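Local coordinates for protein levansucrase (Bacillus megaterium, PDB 3OM4) that belongs to the levansucrase/invertase family and adopts a five-bladed beta-propeller fold, at residues A[105-110]-A[115-120]; A[179-184]-A[189-194]. The protein carries 1 engineered substitution. All blocks are in the same frame, centred on the assembly; numbering follows the deposited sequence.

Contact 1 of 2, residues A[105-110]-A[115-120]; sequences FYKKAG and DSWKNA
Lys107 lies over one face of the Trp117 indole and can be followed atom by atom across it. Its CB sits above the six-membered ring, 3.6 Å from the centroid and 13° off the normal, a CH-pi contact. CG, anti to the backbone N (chi1 174°), passes the CB and carbonyl oxygen of Ser116. CD lies over the NE1-CE2 bond of the five-membered ring, and CE comes down 3.5 Å from CZ2 of Trp117. Bends at chi3 and chi4 carry NZ past the ring to the turn, where Lys107 NZ donates to Asp111 O, to Gln85 OE1 and, in a long bond, to Lys108 O; three acceptors thus surround the ammonium of this buried residue.

One residue along, Tyr106 and Lys118 form an antiparallel hydrogen-bonded pair, with Lys118 N 2.8 Å from Tyr106 O. Lys118 CB lies over a face of the phenol, 3.8 Å from its centroid, while CE reaches the Tyr106 hydroxyl; beyond it, Lys118 NZ bonds to Asn186 O. A water ties Tyr106 OH to Asn119 O. Next to this, Phe105 and Asn119 make a non-hydrogen-bonded pair, amide stacked on ring with planes 25° apart.

Aliphatic lysine chains laid over aromatic faces thus clothe both sides of a beta hairpin, strands 101-108 and 118-122, in a propeller blade.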
loop_
_atom_site.group_PDB
_atom_site.type_symbol
_atom_site.label_atom_id
_atom_site.label_comp_id
_atom_site.label_asym_id
_atom_site.label_seq_id
_atom_site.Cartn_x
_atom_site.Cartn_y
_atom_site.Cartn_z
ATOM N N PHE A 105 10.185 -14.473 -2.764
ATOM C CA PHE A 105 11.355 -14.413 -3.633
ATOM C C PHE A 105 12.575 -14.028 -2.807
ATOM O O PHE A 105 12.456 -13.308 -1.814
ATOM C CB PHE A 105 11.150 -13.398 -4.762
ATOM C CG PHE A 105 10.101 -13.795 -5.760
ATOM C CD1 PHE A 105 10.436 -14.558 -6.874
ATOM C CD2 PHE A 105 8.778 -13.392 -5.595
ATOM C CE1 PHE A 105 9.470 -14.926 -7.804
ATOM C CE2 PHE A 105 7.801 -13.752 -6.520
ATOM C CZ PHE A 105 8.147 -14.519 -7.628
ATOM N N TYR A 106 13.744 -14.505 -3.223
ATOM C CA TYR A 106 14.985 -14.215 -2.506
ATOM C C TYR A 106 16.193 -14.098 -3.432
ATOM O O TYR A 106 16.216 -14.673 -4.518
ATOM C CB TYR A 106 15.239 -15.263 -1.418
ATOM C CG TYR A 106 15.471 -16.665 -1.935
ATOM C CD1 TYR A 106 16.762 -17.187 -2.024
ATOM C CD2 TYR A 106 14.402 -17.473 -2.334
ATOM C CE1 TYR A 106 16.986 -18.472 -2.493
ATOM C CE2 TYR A 106 14.616 -18.760 -2.809
ATOM C CZ TYR A 106 15.913 -19.252 -2.885
ATOM O OH TYR A 106 16.138 -20.522 -3.351
ATOM N N LYS A 107 17.194 -13.352 -2.981
ATOM C CA LYS A 107 18.363 -13.034 -3.795
ATOM C C LYS A 107 19.571 -12.855 -2.887
ATOM O O LYS A 107 19.476 -12.214 -1.839
ATOM C CB LYS A 107 18.098 -11.751 -4.599
ATOM C CG LYS A 107 19.287 -11.200 -5.388
ATOM C CD LYS A 107 18.987 -9.831 -6.021
ATOM C CE LYS A 107 18.866 -8.699 -4.991
ATOM N NZ LYS A 107 20.118 -8.433 -4.225
ATOM N N LYS A 108 20.701 -13.437 -3.287
ATOM C CA LYS A 108 21.973 -13.185 -2.617
ATOM C C LYS A 108 22.174 -11.676 -2.510
ATOM O O LYS A 108 22.033 -10.959 -3.502
ATOM C CB LYS A 108 23.129 -13.831 -3.389
ATOM C CG LYS A 108 23.136 -15.357 -3.369
ATOM C CD LYS A 108 23.718 -15.897 -2.068
ATOM C CE LYS A 108 23.723 -17.418 -2.051
ATOM N NZ LYS A 108 24.047 -17.939 -0.691
ATOM N N ALA A 109 22.482 -11.204 -1.305
ATOM C CA ALA A 109 22.543 -9.767 -1.007
ATOM C C ALA A 109 23.346 -8.951 -2.023
ATOM O O ALA A 109 22.999 -7.802 -2.309
ATOM C CB ALA A 109 23.075 -9.537 0.407
ATOM N N GLY A 110 24.398 -9.560 -2.571
ATOM C CA GLY A 110 25.302 -8.892 -3.512
ATOM C C GLY A 110 25.003 -9.094 -4.990
ATOM O O GLY A 110 25.622 -8.451 -5.843
ATOM N N ASP A 115 17.321 -11.712 -12.942
ATOM C CA ASP A 115 17.517 -13.159 -13.085
ATOM C C ASP A 115 18.083 -13.815 -11.818
ATOM O O ASP A 115 18.037 -15.041 -11.680
ATOM C CB ASP A 115 18.417 -13.467 -14.293
ATOM C CG ASP A 115 17.726 -13.220 -15.633
ATOM O OD1 ASP A 115 16.478 -13.169 -15.691
ATOM O OD2 ASP A 115 18.445 -13.087 -16.645
ATOM N N SER A 116 18.603 -13.001 -10.900
ATOM C CA SER A 116 19.163 -13.487 -9.632
ATOM C C SER A 116 18.105 -13.767 -8.563
ATOM O O SER A 116 18.406 -14.369 -7.527
ATOM C CB SER A 116 20.195 -12.497 -9.083
ATOM O OG SER A 116 21.300 -12.364 -9.961
ATOM N N TRP A 117 16.877 -13.314 -8.807
ATOM C CA TRP A 117 15.770 -13.557 -7.889
ATOM C C TRP A 117 15.257 -14.976 -8.045
ATOM O O TRP A 117 14.709 -15.334 -9.088
ATOM C CB TRP A 117 14.636 -12.559 -8.124
ATOM C CG TRP A 117 14.952 -11.198 -7.621
ATOM C CD1 TRP A 117 15.372 -10.132 -8.357
ATOM C CD2 TRP A 117 14.886 -10.750 -6.263
ATOM N NE1 TRP A 117 15.572 -9.043 -7.544
ATOM C CE2 TRP A 117 15.281 -9.394 -6.252
ATOM C CE3 TRP A 117 14.530 -11.363 -5.053
ATOM C CZ2 TRP A 117 15.327 -8.636 -5.080
ATOM C CZ3 TRP A 117 14.583 -10.609 -3.883
ATOM C CH2 TRP A 117 14.982 -9.259 -3.909
ATOM N N LYS A 118 15.464 -15.781 -7.008
ATOM C CA LYS A 118 14.942 -17.141 -6.967
ATOM C C LYS A 118 13.583 -17.146 -6.274
ATOM O O LYS A 118 13.253 -16.219 -5.532
ATOM C CB LYS A 118 15.920 -18.074 -6.248
ATOM C CG LYS A 118 17.242 -18.277 -6.987
ATOM C CD LYS A 118 18.178 -19.216 -6.234
ATOM C CE LYS A 118 17.819 -20.677 -6.471
ATOM N NZ LYS A 118 18.853 -21.597 -5.919
ATOM N N ASN A 119 12.805 -18.194 -6.524
ATOM C CA ASN A 119 11.442 -18.306 -6.014
ATOM C C ASN A 119 11.312 -19.477 -5.043
ATOM O O ASN A 119 11.504 -20.632 -5.424
ATOM C CB ASN A 119 10.474 -18.465 -7.192
ATOM C CG ASN A 119 9.009 -18.479 -6.774
ATOM O OD1 ASN A 119 8.668 -18.271 -5.610
ATOM N ND2 ASN A 119 8.134 -18.720 -7.741
ATOM N N ALA A 120 10.987 -19.165 -3.790
ATOM C CA ALA A 120 10.798 -20.189 -2.762
ATOM C C ALA A 120 9.367 -20.738 -2.755
ATOM O O ALA A 120 9.038 -21.625 -1.967
ATOM C CB ALA A 120 11.183 -19.644 -1.387
HETATM O O HOH W 1 14.044 -21.950 -4.164
HETATM O O HOH W 2 20.662 -15.060 -5.975
#

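Contact 2 of 2, residues A[179-184]-A[189-194]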
loop_
_atom_site.group_PDB
_atom_site.type_symbol
_atom_site.label_atom_id
_atom_site.label_comp_id
_atom_site.label_asym_id
_atom_site.label_seq_id
_atom_site.Cartn_x
_atom_site.Cartn_y
_atom_site.Cartn_z
ATOM N N ASN A 179 8.354 -19.995 8.694
ATOM C CA ASN A 179 9.496 -20.826 9.053
ATOM C C ASN A 179 10.340 -21.162 7.831
ATOM O O ASN A 179 9.828 -21.680 6.836
ATOM C CB ASN A 179 9.042 -22.095 9.781
ATOM C CG ASN A 179 8.445 -21.802 11.149
ATOM O OD1 ASN A 179 8.949 -20.958 11.894
ATOM N ND2 ASN A 179 7.370 -22.502 11.486
ATOM N N MET A 180 11.631 -20.847 7.921
ATOM C CA MET A 180 12.567 -20.995 6.808
ATOM C C MET A 180 13.674 -21.989 7.129
ATOM O O MET A 180 14.034 -22.174 8.291
ATOM C CB MET A 180 13.221 -19.650 6.474
ATOM C CG MET A 180 12.268 -18.477 6.311
ATOM S SD MET A 180 11.268 -18.579 4.818
ATOM C CE MET A 180 12.488 -18.332 3.528
ATOM N N SER A 181 14.216 -22.615 6.087
ATOM C CA SER A 181 15.424 -23.430 6.211
ATOM C C SER A 181 16.320 -23.251 4.989
ATOM O O SER A 181 15.914 -22.645 3.995
ATOM C CB SER A 181 15.079 -24.911 6.422
ATOM O OG SER A 181 14.511 -25.490 5.261
ATOM N N GLN A 182 17.542 -23.769 5.080
ATOM C CA GLN A 182 18.484 -23.746 3.967
ATOM C C GLN A 182 18.865 -25.176 3.582
ATOM O O GLN A 182 19.720 -25.782 4.233
ATOM C CB GLN A 182 19.732 -22.941 4.338
ATOM C CG GLN A 182 19.506 -21.443 4.442
ATOM C CD GLN A 182 20.643 -20.731 5.144
ATOM O OE1 GLN A 182 20.727 -20.728 6.373
ATOM N NE2 GLN A 182 21.523 -20.113 4.367
ATOM N N PRO A 183 18.221 -25.726 2.531
ATOM C CA PRO A 183 18.522 -27.090 2.072
ATOM C C PRO A 183 19.940 -27.231 1.512
ATOM O O PRO A 183 20.515 -28.321 1.561
ATOM C CB PRO A 183 17.480 -27.341 0.976
ATOM C CG PRO A 183 17.010 -26.000 0.560
ATOM C CD PRO A 183 17.119 -25.117 1.762
ATOM N N ASN A 184 20.477 -26.135 0.979
ATOM C CA ASN A 184 21.879 -26.046 0.565
ATOM C C ASN A 184 22.393 -24.602 0.629
ATOM O O ASN A 184 21.676 -23.705 1.082
ATOM C CB ASN A 184 22.094 -26.663 -0.829
ATOM C CG ASN A 184 21.347 -25.925 -1.932
ATOM O OD1 ASN A 184 21.333 -24.693 -1.986
ATOM N ND2 ASN A 184 20.738 -26.684 -2.835
ATOM N N LYS A 189 14.189 -22.225 1.721
ATOM C CA LYS A 189 12.959 -23.004 1.656
ATOM C C LYS A 189 11.947 -22.484 2.671
ATOM O O LYS A 189 12.310 -22.153 3.799
ATOM C CB LYS A 189 13.258 -24.482 1.932
ATOM C CG LYS A 189 12.042 -25.405 1.878
ATOM C CD LYS A 189 12.367 -26.775 2.449
ATOM C CE LYS A 189 11.126 -27.652 2.522
ATOM N NZ LYS A 189 11.440 -29.008 3.054
ATOM N N VAL A 190 10.686 -22.401 2.259
ATOM C CA VAL A 190 9.597 -22.180 3.200
ATOM C C VAL A 190 9.196 -23.544 3.756
ATOM O O VAL A 190 8.697 -24.402 3.024
ATOM C CB VAL A 190 8.386 -21.469 2.546
ATOM C CG1 VAL A 190 7.198 -21.427 3.506
ATOM C CG2 VAL A 190 8.766 -20.055 2.114
ATOM N N ASP A 191 9.447 -23.741 5.047
ATOM C CA ASP A 191 9.115 -24.993 5.727
ATOM C C ASP A 191 7.625 -25.078 6.027
ATOM O O ASP A 191 7.011 -26.140 5.905
ATOM C CB ASP A 191 9.898 -25.107 7.033
ATOM C CG ASP A 191 11.398 -25.110 6.824
ATOM O OD1 ASP A 191 11.858 -25.275 5.670
ATOM O OD2 ASP A 191 12.119 -24.957 7.827
ATOM N N GLY A 192 7.057 -23.943 6.423
ATOM C CA GLY A 192 5.657 -23.855 6.806
ATOM C C GLY A 192 5.425 -22.590 7.603
ATOM O O GLY A 192 6.312 -21.734 7.701
ATOM N N VAL A 193 4.232 -22.465 8.173
ATOM C CA VAL A 193 3.894 -21.291 8.971
ATOM C C VAL A 193 3.441 -21.670 10.380
ATOM O O VAL A 193 3.024 -22.802 10.625
ATOM C CB VAL A 193 2.828 -20.386 8.275
ATOM C CG1 VAL A 193 3.357 -19.850 6.943
ATOM C CG2 VAL A 193 1.510 -21.134 8.073
ATOM N N GLU A 194 3.563 -20.720 11.303
ATOM C CA GLU A 194 3.027 -20.865 12.656
ATOM C C GLU A 194 2.619 -19.500 13.196
ATOM O O GLU A 194 2.873 -18.480 12.553
ATOM C CB GLU A 194 4.031 -21.557 13.588
ATOM C CG GLU A 194 5.257 -20.731 13.959
ATOM C CD GLU A 194 6.200 -21.489 14.871
ATOM O OE1 GLU A 194 6.813 -22.471 14.403
ATOM O OE2 GLU A 194 6.323 -21.107 16.055
#
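Ser181 and Asp191 meet across a beta hairpin whose strands, 170-184 and 187-200, are joined by a short connection and interrupted by a beta bulge. The bulge shifts the register by one between Asn179 and Met180: Asn179 pairs with Gly192, Met180 with Val190, so that Asp191 is the extra residue. Its backbone N still donates to Asn179 O, at 2.8 Å, while its side chain turns toward the opposite strand. There Ser181 OG, placed between its own backbone N and carbonyl carbon (chi1 69°), donates at 2.7 Å to Asp191 OD1, which accepts through its syn lone pair. The other oxygen, OD2, lies against Ser181 CB and faces Met180 O, 3.4 Å away, an approach of two acceptors that is not a bond.

Lys189 runs extended past the same serine, its CB and CD beside Ser181 OG and its ammonium carried away from the opposite strand. Pro183 CD rests 3.9 Å from Lys189 CB, the two side chains crossing at a slant where the first strand turns its corner.

On the other face of the sheet Met180, bent at chi2 and chi3, brings SD to 4.0 Å from Val190 CG2. Both of these side chains also touch Leu104 of strand 101-108, which places this face against the neighbouring hairpin.

Asn179 and Glu194 are set almost perpendicular, amide and carboxylate planes 84° apart. While Asn179 OD1 is held by Gln177 NE2, Asn179 ND2 donates to Glu194 OE1 at 3.0 Å, reaching that oxygen on its anti side and 24° out of the carboxylate plane.

How the contacts relate
Contacts 1 and 2 are two separate hairpins of one large, curled sheet, with centres about 15 Å apart. They come in series: 105-110 with 115-120 closes before 179-184 with 189-194 opens, and strands 142-150 and 156-164 lie between them in sequence. They touch directly where Ala120 CB packs 4.3 Å from Val190 CG2. The turn of the second hairpin and the start of strand 187-200 reinforce this: Asp185 O and Asn186 O accept from Lys108 NZ and Lys118 NZ, and Leu188 N bonds to Tyr106 OH. Hairpins distant in sequence are thereby fastened together on the same side of the chain's centre and well out from it.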